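Local coordinates for nucleotide-binding protein, universal stress protein UspA family (Lactobacillus plantarum, PDB 3S3T) that binds ATP as a member of the universal stress protein UspA family and probably works as a nucleotide-dependent stress-response protein, though its exact role is unknown, at residues P54-S57 / E58-A62; V125-G128 / S129-Y133. All coordinates share one frame; numbering follows the deposited sequence.

How the contacts relate
Both contacts are local and both involve a helix, but they work in different places. Contact 1 (54-62) is one run near the start of the long helix 53-78, its centre about 21 Å from the centre of the chain, with exposed residues on one side and leucines buried partly by the second subunit. Contact 2 (125-133) lies deeper, where a loop turns into helix 129-137, and its middle is buried against ATP. Leucine packing and the ordinary helical ladder make up the first; backbone NH groups and hydroxyls gripping phosphates dominate the second. Their nearest atoms are about 15 Å apart, and each reaches the second subunit.

Contact 1: residues P54-S57 / E58-A62; sequences PVLS and ELLDA
Leu56 and Leu60, one helical turn apart, lay their branched ends against each other at a slant. The closest approach is from CG of Leu56 to CD1 of Leu60 at 3.9 Å, while CD1 of Leu56 also faces CG of Leu60. Leu56 has CG trans to its backbone N (chi1 -172°), whereas Leu60 swings CG to the side of its own N (chi1 -57°), which leans it back along the helix. That lean also brings CG of Leu60 to 3.3 Å from the backbone O of Leu56, so the branch point rests against the same carbonyl oxygen that its own backbone N-H binds. Leucine suits both places because its forked end fills space without bringing a polar group.

The backbone that carries the pair follows the i to i+4 pattern of an alpha-helix, near the start of helix 53-78. The straightest rung joins the same two leucines, Leu60 N to Leu56 O at 2.8 Å, with 172° at the hydrogen. Asp61 N bonds to Ser57 O, and the rungs from Glu58 to Pro54 and from Leu59 to Val55 complete the set. Pro54 fits so near the helix start, where its missing NH costs little.

Ser57 and Asp61 lie on an exposed flank. Asp61 turns its carboxylate back over the carbonyl of Ser57, and its OD2 lies 3.3 Å from Ser57 O, two acceptors side by side with no hydrogen bond between them. Ser57 OG makes a weak hydrogen bond to Asp53 O, one turn back. Leu56 also rests on Ala46 and His48 of a loop. Across the subunit interface Leu56 packs on Leu59 of the second subunit and Val55 on its Glu58, each pair repeated in reverse, which points to a symmetric helix-to-helix contact.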
ATOM      1  N   PRO A  54       0.416   7.723  34.778  1.00 45.94           N
ATOM      2  CA  PRO A  54       1.441   6.996  35.532  1.00 45.34           C
ATOM      3  C   PRO A  54       1.572   5.521  35.163  1.00 42.84           C
ATOM      4  O   PRO A  54       2.684   5.026  35.103  1.00 41.94           O
ATOM      5  CB  PRO A  54       0.974   7.127  36.996  1.00 46.89           C
ATOM      6  CG  PRO A  54      -0.378   7.798  36.961  1.00 48.19           C
ATOM      7  CD  PRO A  54      -0.397   8.565  35.677  1.00 47.71           C
ATOM      8  N   VAL A  55       0.442   4.840  34.970  1.00 40.80           N
ATOM      9  CA  VAL A  55       0.431   3.448  34.523  1.00 38.97           C
ATOM     10  C   VAL A  55       1.168   3.390  33.168  1.00 36.35           C
ATOM     11  O   VAL A  55       2.153   2.686  33.047  1.00 34.86           O
ATOM     12  CB  VAL A  55      -1.006   2.893  34.406  1.00 38.84           C
ATOM     13  CG1 VAL A  55      -1.012   1.499  33.787  1.00 39.41           C
ATOM     14  CG2 VAL A  55      -1.712   2.907  35.768  1.00 41.28           C
ATOM     15  N   LEU A  56       0.718   4.179  32.185  1.00 34.96           N
ATOM     16  CA  LEU A  56       1.391   4.253  30.856  1.00 33.28           C
ATOM     17  C   LEU A  56       2.872   4.590  30.975  1.00 33.13           C
ATOM     18  O   LEU A  56       3.728   3.930  30.372  1.00 31.71           O
ATOM     19  CB  LEU A  56       0.725   5.300  29.966  1.00 33.31           C
ATOM     20  CG  LEU A  56       1.187   5.359  28.503  1.00 32.08           C
ATOM     21  CD1 LEU A  56       1.095   3.988  27.870  1.00 28.75           C
ATOM     22  CD2 LEU A  56       0.357   6.358  27.700  1.00 33.53           C
ATOM     23  N   SER A  57       3.195   5.612  31.762  1.00 33.94           N
ATOM     24  CA  SER A  57       4.595   6.037  31.874  1.00 34.64           C
ATOM     25  C   SER A  57       5.496   4.919  32.429  1.00 33.64           C
ATOM     26  O   SER A  57       6.641   4.771  32.019  1.00 32.22           O
ATOM     27  CB  SER A  57       4.718   7.324  32.711  1.00 36.70           C
ATOM     28  OG  SER A  57       4.455   8.439  31.856  1.00 38.90           O
ATOM     29  N   GLU A  58       4.957   4.132  33.344  1.00 33.80           N
ATOM     30  CA  GLU A  58       5.702   2.991  33.908  1.00 34.16           C
ATOM     31  C   GLU A  58       5.992   1.968  32.805  1.00 31.92           C
ATOM     32  O   GLU A  58       7.075   1.408  32.721  1.00 30.91           O
ATOM     33  CB  GLU A  58       4.895   2.335  35.032  1.00 34.66           C
ATOM     34  CG  GLU A  58       5.751   1.655  36.075  1.00 39.10           C
ATOM     35  CD  GLU A  58       4.950   0.862  37.104  1.00 41.14           C
ATOM     36  OE1 GLU A  58       5.465  -0.177  37.558  1.00 44.66           O
ATOM     37  OE2 GLU A  58       3.813   1.247  37.432  1.00 42.07           O
ATOM     38  N   LEU A  59       5.001   1.746  31.951  1.00 30.84           N
ATOM     39  CA  LEU A  59       5.142   0.821  30.813  1.00 29.69           C
ATOM     40  C   LEU A  59       6.192   1.332  29.811  1.00 29.01           C
ATOM     41  O   LEU A  59       7.119   0.602  29.412  1.00 26.56           O
ATOM     42  CB  LEU A  59       3.750   0.603  30.148  1.00 29.77           C
ATOM     43  CG  LEU A  59       3.565  -0.544  29.152  1.00 29.24           C
ATOM     44  CD1 LEU A  59       3.598  -1.872  29.917  1.00 32.00           C
ATOM     45  CD2 LEU A  59       2.228  -0.390  28.322  1.00 29.57           C
ATOM     46  N   LEU A  60       6.045   2.591  29.404  1.00 28.51           N
ATOM     47  CA  LEU A  60       6.947   3.205  28.444  1.00 28.64           C
ATOM     48  C   LEU A  60       8.378   3.368  29.005  1.00 28.87           C
ATOM     49  O   LEU A  60       9.356   3.101  28.323  1.00 28.53           O
ATOM     50  CB  LEU A  60       6.377   4.550  27.941  1.00 28.17           C
ATOM     51  CG  LEU A  60       4.958   4.439  27.306  1.00 28.80           C
ATOM     52  CD1 LEU A  60       4.529   5.730  26.624  1.00 28.99           C
ATOM     53  CD2 LEU A  60       4.850   3.296  26.288  1.00 25.78           C
ATOM     54  N   ASP A  61       8.513   3.803  30.245  1.00 30.21           N
ATOM     55  CA  ASP A  61       9.854   3.871  30.806  1.00 30.92           C
ATOM     56  C   ASP A  61      10.568   2.529  30.827  1.00 29.67           C
ATOM     57  O   ASP A  61      11.786   2.501  30.649  1.00 29.19           O
ATOM     58  CB  ASP A  61       9.829   4.486  32.190  1.00 33.01           C
ATOM     59  CG  ASP A  61       9.414   5.949  32.159  1.00 36.80           C
ATOM     60  OD1 ASP A  61       9.349   6.548  31.052  1.00 42.83           O
ATOM     61  OD2 ASP A  61       9.122   6.490  33.232  1.00 40.45           O
ATOM     62  N   ALA A  62       9.845   1.426  31.055  1.00 28.87           N
ATOM     63  CA  ALA A  62      10.487   0.105  31.044  1.00 28.78           C
ATOM     64  C   ALA A  62      10.881  -0.227  29.611  1.00 26.98           C
ATOM     65  O   ALA A  62      11.968  -0.735  29.359  1.00 26.46           O
ATOM     66  CB  ALA A  62       9.565  -1.009  31.624  1.00 28.85           C
TER

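Contact 2: residues V125-G128 / S129-Y133; sequences VAVG and STTSY. With ATP (adenosine-5'-triphosphate), chain I.
Gly128 holds the N-cap position with no side chain, since a CB there would run into O3A of ATP. Its carbonyl O accepts Ser132 N at 2.9 Å, closing the first helical turn, while the next NH groups are turned to the phosphates. Gly128 and Ser129 end the G-2X-G-9X-G(S/T) motif of ATP-binding universal stress proteins, begun by Gly115 and Gly118. Ser129 grips one gamma-phosphate oxygen twice: its N reaches ATP O3G at 2.7 Å and its OG reaches O3G at 2.6 Å. The hydroxyl can do this because it sits between the backbone N and the carbonyl carbon (chi1 66°). The alpha-phosphate is held by Thr131 N and, weakly, by Thr130 N, both on O2A, and by Thr130 OG1 on O1A at 2.9 Å. Helix-start NH groups with small hydroxyl residues suit a charged phosphate, and the helix dipole would probably help. A valine in place of Thr130 would probably leave O1A without this hydroxyl donor, with a methyl set against the phosphate instead.

On another flank, Val127 CG2 meets Thr131 CG2 at 3.6 Å, methyl to methyl, while Thr131 OG1 bonds to Gly115 O. Around this turn, a backbone hydrogen bond joins Gly128 to Ala116 just after strand 111-115, while Lys96 and Ile99 of helix 95-105 lie against Thr130, and Lys96 also against Tyr133.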
ATOM      1  N   VAL A 125       2.447 -10.510   6.753  1.00 30.02           N
ATOM      2  CA  VAL A 125       2.896  -9.641   5.657  1.00 29.17           C
ATOM      3  C   VAL A 125       4.383  -9.847   5.375  1.00 29.11           C
ATOM      4  O   VAL A 125       5.125 -10.260   6.275  1.00 30.10           O
ATOM      5  CB  VAL A 125       2.718  -8.160   6.032  1.00 29.24           C
ATOM      6  CG1 VAL A 125       1.264  -7.839   6.391  1.00 28.20           C
ATOM      7  CG2 VAL A 125       3.649  -7.793   7.179  1.00 25.69           C
ATOM      8  N   ALA A 126       4.822  -9.542   4.151  1.00 28.13           N
ATOM      9  CA  ALA A 126       6.265  -9.591   3.801  1.00 27.33           C
ATOM     10  C   ALA A 126       6.960  -8.260   4.100  1.00 25.07           C
ATOM     11  O   ALA A 126       8.211  -8.206   4.260  1.00 22.38           O
ATOM     12  CB  ALA A 126       6.462  -9.985   2.352  1.00 28.21           C
ATOM     13  N   VAL A 127       6.148  -7.185   4.201  1.00 22.81           N
ATOM     14  CA  VAL A 127       6.637  -5.872   4.573  1.00 21.75           C
ATOM     15  C   VAL A 127       5.634  -5.186   5.488  1.00 19.91           C
ATOM     16  O   VAL A 127       4.430  -5.147   5.193  1.00 21.11           O
ATOM     17  CB  VAL A 127       6.889  -4.941   3.382  1.00 22.37           C
ATOM     18  CG1 VAL A 127       5.611  -4.529   2.766  1.00 22.32           C
ATOM     19  CG2 VAL A 127       7.650  -3.688   3.852  1.00 23.85           C
ATOM     20  N   GLY A 128       6.124  -4.759   6.615  1.00 18.51           N
ATOM     21  CA  GLY A 128       5.355  -4.081   7.639  1.00 19.66           C
ATOM     22  C   GLY A 128       4.926  -2.664   7.309  1.00 19.04           C
ATOM     23  O   GLY A 128       5.476  -2.008   6.391  1.00 19.65           O
ATOM     24  N   SER A 129       3.957  -2.178   8.076  1.00 17.25           N
ATOM     25  CA  SER A 129       3.323  -0.913   7.775  1.00 17.59           C
ATOM     26  C   SER A 129       4.268   0.259   8.135  1.00 17.55           C
ATOM     27  O   SER A 129       4.217   1.272   7.484  1.00 16.70           O
ATOM     28  CB  SER A 129       1.961  -0.781   8.471  1.00 17.59           C
ATOM     29  OG  SER A 129       2.077  -0.719   9.868  1.00 17.15           O
ATOM     30  N   THR A 130       5.141   0.099   9.121  1.00 17.83           N
ATOM     31  CA  THR A 130       6.146   1.152   9.409  1.00 18.19           C
ATOM     32  C   THR A 130       7.079   1.303   8.213  1.00 17.23           C
ATOM     33  O   THR A 130       7.284   2.416   7.725  1.00 16.94           O
ATOM     34  CB  THR A 130       6.964   0.913  10.700  1.00 18.90           C
ATOM     35  OG1 THR A 130       6.091   0.685  11.802  1.00 19.24           O
ATOM     36  CG2 THR A 130       7.863   2.128  11.034  1.00 18.37           C
ATOM     37  N   THR A 131       7.590   0.187   7.693  1.00 17.97           N
ATOM     38  CA  THR A 131       8.463   0.199   6.564  1.00 17.08           C
ATOM     39  C   THR A 131       7.790   0.740   5.314  1.00 18.48           C
ATOM     40  O   THR A 131       8.368   1.635   4.653  1.00 15.60           O
ATOM     41  CB  THR A 131       9.101  -1.174   6.291  1.00 19.16           C
ATOM     42  OG1 THR A 131       9.964  -1.501   7.369  1.00 17.76           O
ATOM     43  CG2 THR A 131       9.928  -1.176   5.001  1.00 16.58           C
ATOM     44  N   SER A 132       6.587   0.285   4.972  1.00 18.27           N
ATOM     45  CA  SER A 132       5.955   0.853   3.765  1.00 20.35           C
ATOM     46  C   SER A 132       5.701   2.371   3.932  1.00 18.88           C
ATOM     47  O   SER A 132       5.821   3.127   2.969  1.00 20.97           O
ATOM     48  CB  SER A 132       4.696   0.089   3.356  1.00 21.25           C
ATOM     49  OG  SER A 132       3.708   0.258   4.327  1.00 25.90           O
ATOM     50  N   TYR A 133       5.342   2.807   5.126  1.00 18.05           N
ATOM     51  CA  TYR A 133       5.090   4.237   5.364  1.00 17.67           C
ATOM     52  C   TYR A 133       6.383   5.052   5.118  1.00 17.93           C
ATOM     53  O   TYR A 133       6.365   6.063   4.377  1.00 16.62           O
ATOM     54  CB  TYR A 133       4.617   4.488   6.771  1.00 18.62           C
ATOM     55  CG  TYR A 133       4.333   5.929   7.035  1.00 16.78           C
ATOM     56  CD1 TYR A 133       5.340   6.806   7.383  1.00 19.79           C
ATOM     57  CD2 TYR A 133       3.060   6.437   6.840  1.00 19.06           C
ATOM     58  CE1 TYR A 133       5.060   8.152   7.642  1.00 20.36           C
ATOM     59  CE2 TYR A 133       2.771   7.793   7.031  1.00 18.70           C
ATOM     60  CZ  TYR A 133       3.762   8.640   7.433  1.00 22.50           C
ATOM     61  OH  TYR A 133       3.496   9.988   7.629  1.00 19.30           O
TER
HETATM   62  PG  ATP I 501       3.046  -3.855  11.514  1.00 23.61           P
HETATM   63  O1G ATP I 501       3.479  -2.888  12.591  1.00 21.33           O
HETATM   64  O2G ATP I 501       2.004  -4.816  11.999  1.00 23.27           O
HETATM   65  O3G ATP I 501       2.596  -3.236  10.198  1.00 24.20           O
HETATM   66  PB  ATP I 501       5.631  -5.190  11.892  1.00 21.06           P
HETATM   67  O1B ATP I 501       5.946  -6.635  11.631  1.00 18.77           O
HETATM   68  O2B ATP I 501       5.631  -4.710  13.304  1.00 21.89           O
HETATM   69  O3B ATP I 501       4.251  -4.868  11.155  1.00 19.29           O
HETATM   70  PA  ATP I 501       7.091  -2.820  11.055  1.00 17.99           P
HETATM   71  O1A ATP I 501       6.539  -2.113  12.254  1.00 18.16           O
HETATM   72  O2A ATP I 501       6.802  -2.184   9.758  1.00 16.51           O
HETATM   73  O3A ATP I 501       6.673  -4.351  10.976  1.00 22.37           O
HETATM   74  O5' ATP I 501       8.714  -2.884  11.296  1.00 17.23           O
HETATM   75  C5' ATP I 501       9.580  -2.883  10.162  1.00 18.05           C
HETATM   76  C4' ATP I 501      10.877  -2.140  10.493  1.00 18.41           C
HETATM   77  O4' ATP I 501      10.466  -0.832  10.870  1.00 19.63           O
HETATM   78  C3' ATP I 501      11.625  -2.690  11.696  1.00 17.59           C
HETATM   79  O3' ATP I 501      12.475  -3.777  11.368  1.00 18.15           O
HETATM   80  C2' ATP I 501      12.320  -1.431  12.152  1.00 20.13           C
HETATM   81  O2' ATP I 501      13.443  -1.249  11.302  1.00 20.29           O
HETATM   82  C1' ATP I 501      11.296  -0.331  11.907  1.00 18.20           C
HETATM   83  N9  ATP I 501      10.518  -0.030  13.106  1.00 20.85           N
HETATM   84  C8  ATP I 501       9.317  -0.573  13.478  1.00 19.45           C
HETATM   85  N7  ATP I 501       8.911  -0.074  14.667  1.00 17.14           N
HETATM   86  C5  ATP I 501       9.858   0.790  15.048  1.00 18.68           C
HETATM   87  C6  ATP I 501      10.063   1.639  16.215  1.00 20.96           C
HETATM   88  N6  ATP I 501       9.125   1.638  17.185  1.00 21.14           N
HETATM   89  N1  ATP I 501      11.200   2.418  16.271  1.00 19.20           N
HETATM   90  C2  ATP I 501      12.097   2.374  15.273  1.00 21.04           C
HETATM   91  N3  ATP I 501      12.008   1.590  14.190  1.00 15.95           N
HETATM   92  C4  ATP I 501      10.915   0.809  14.039  1.00 17.54           C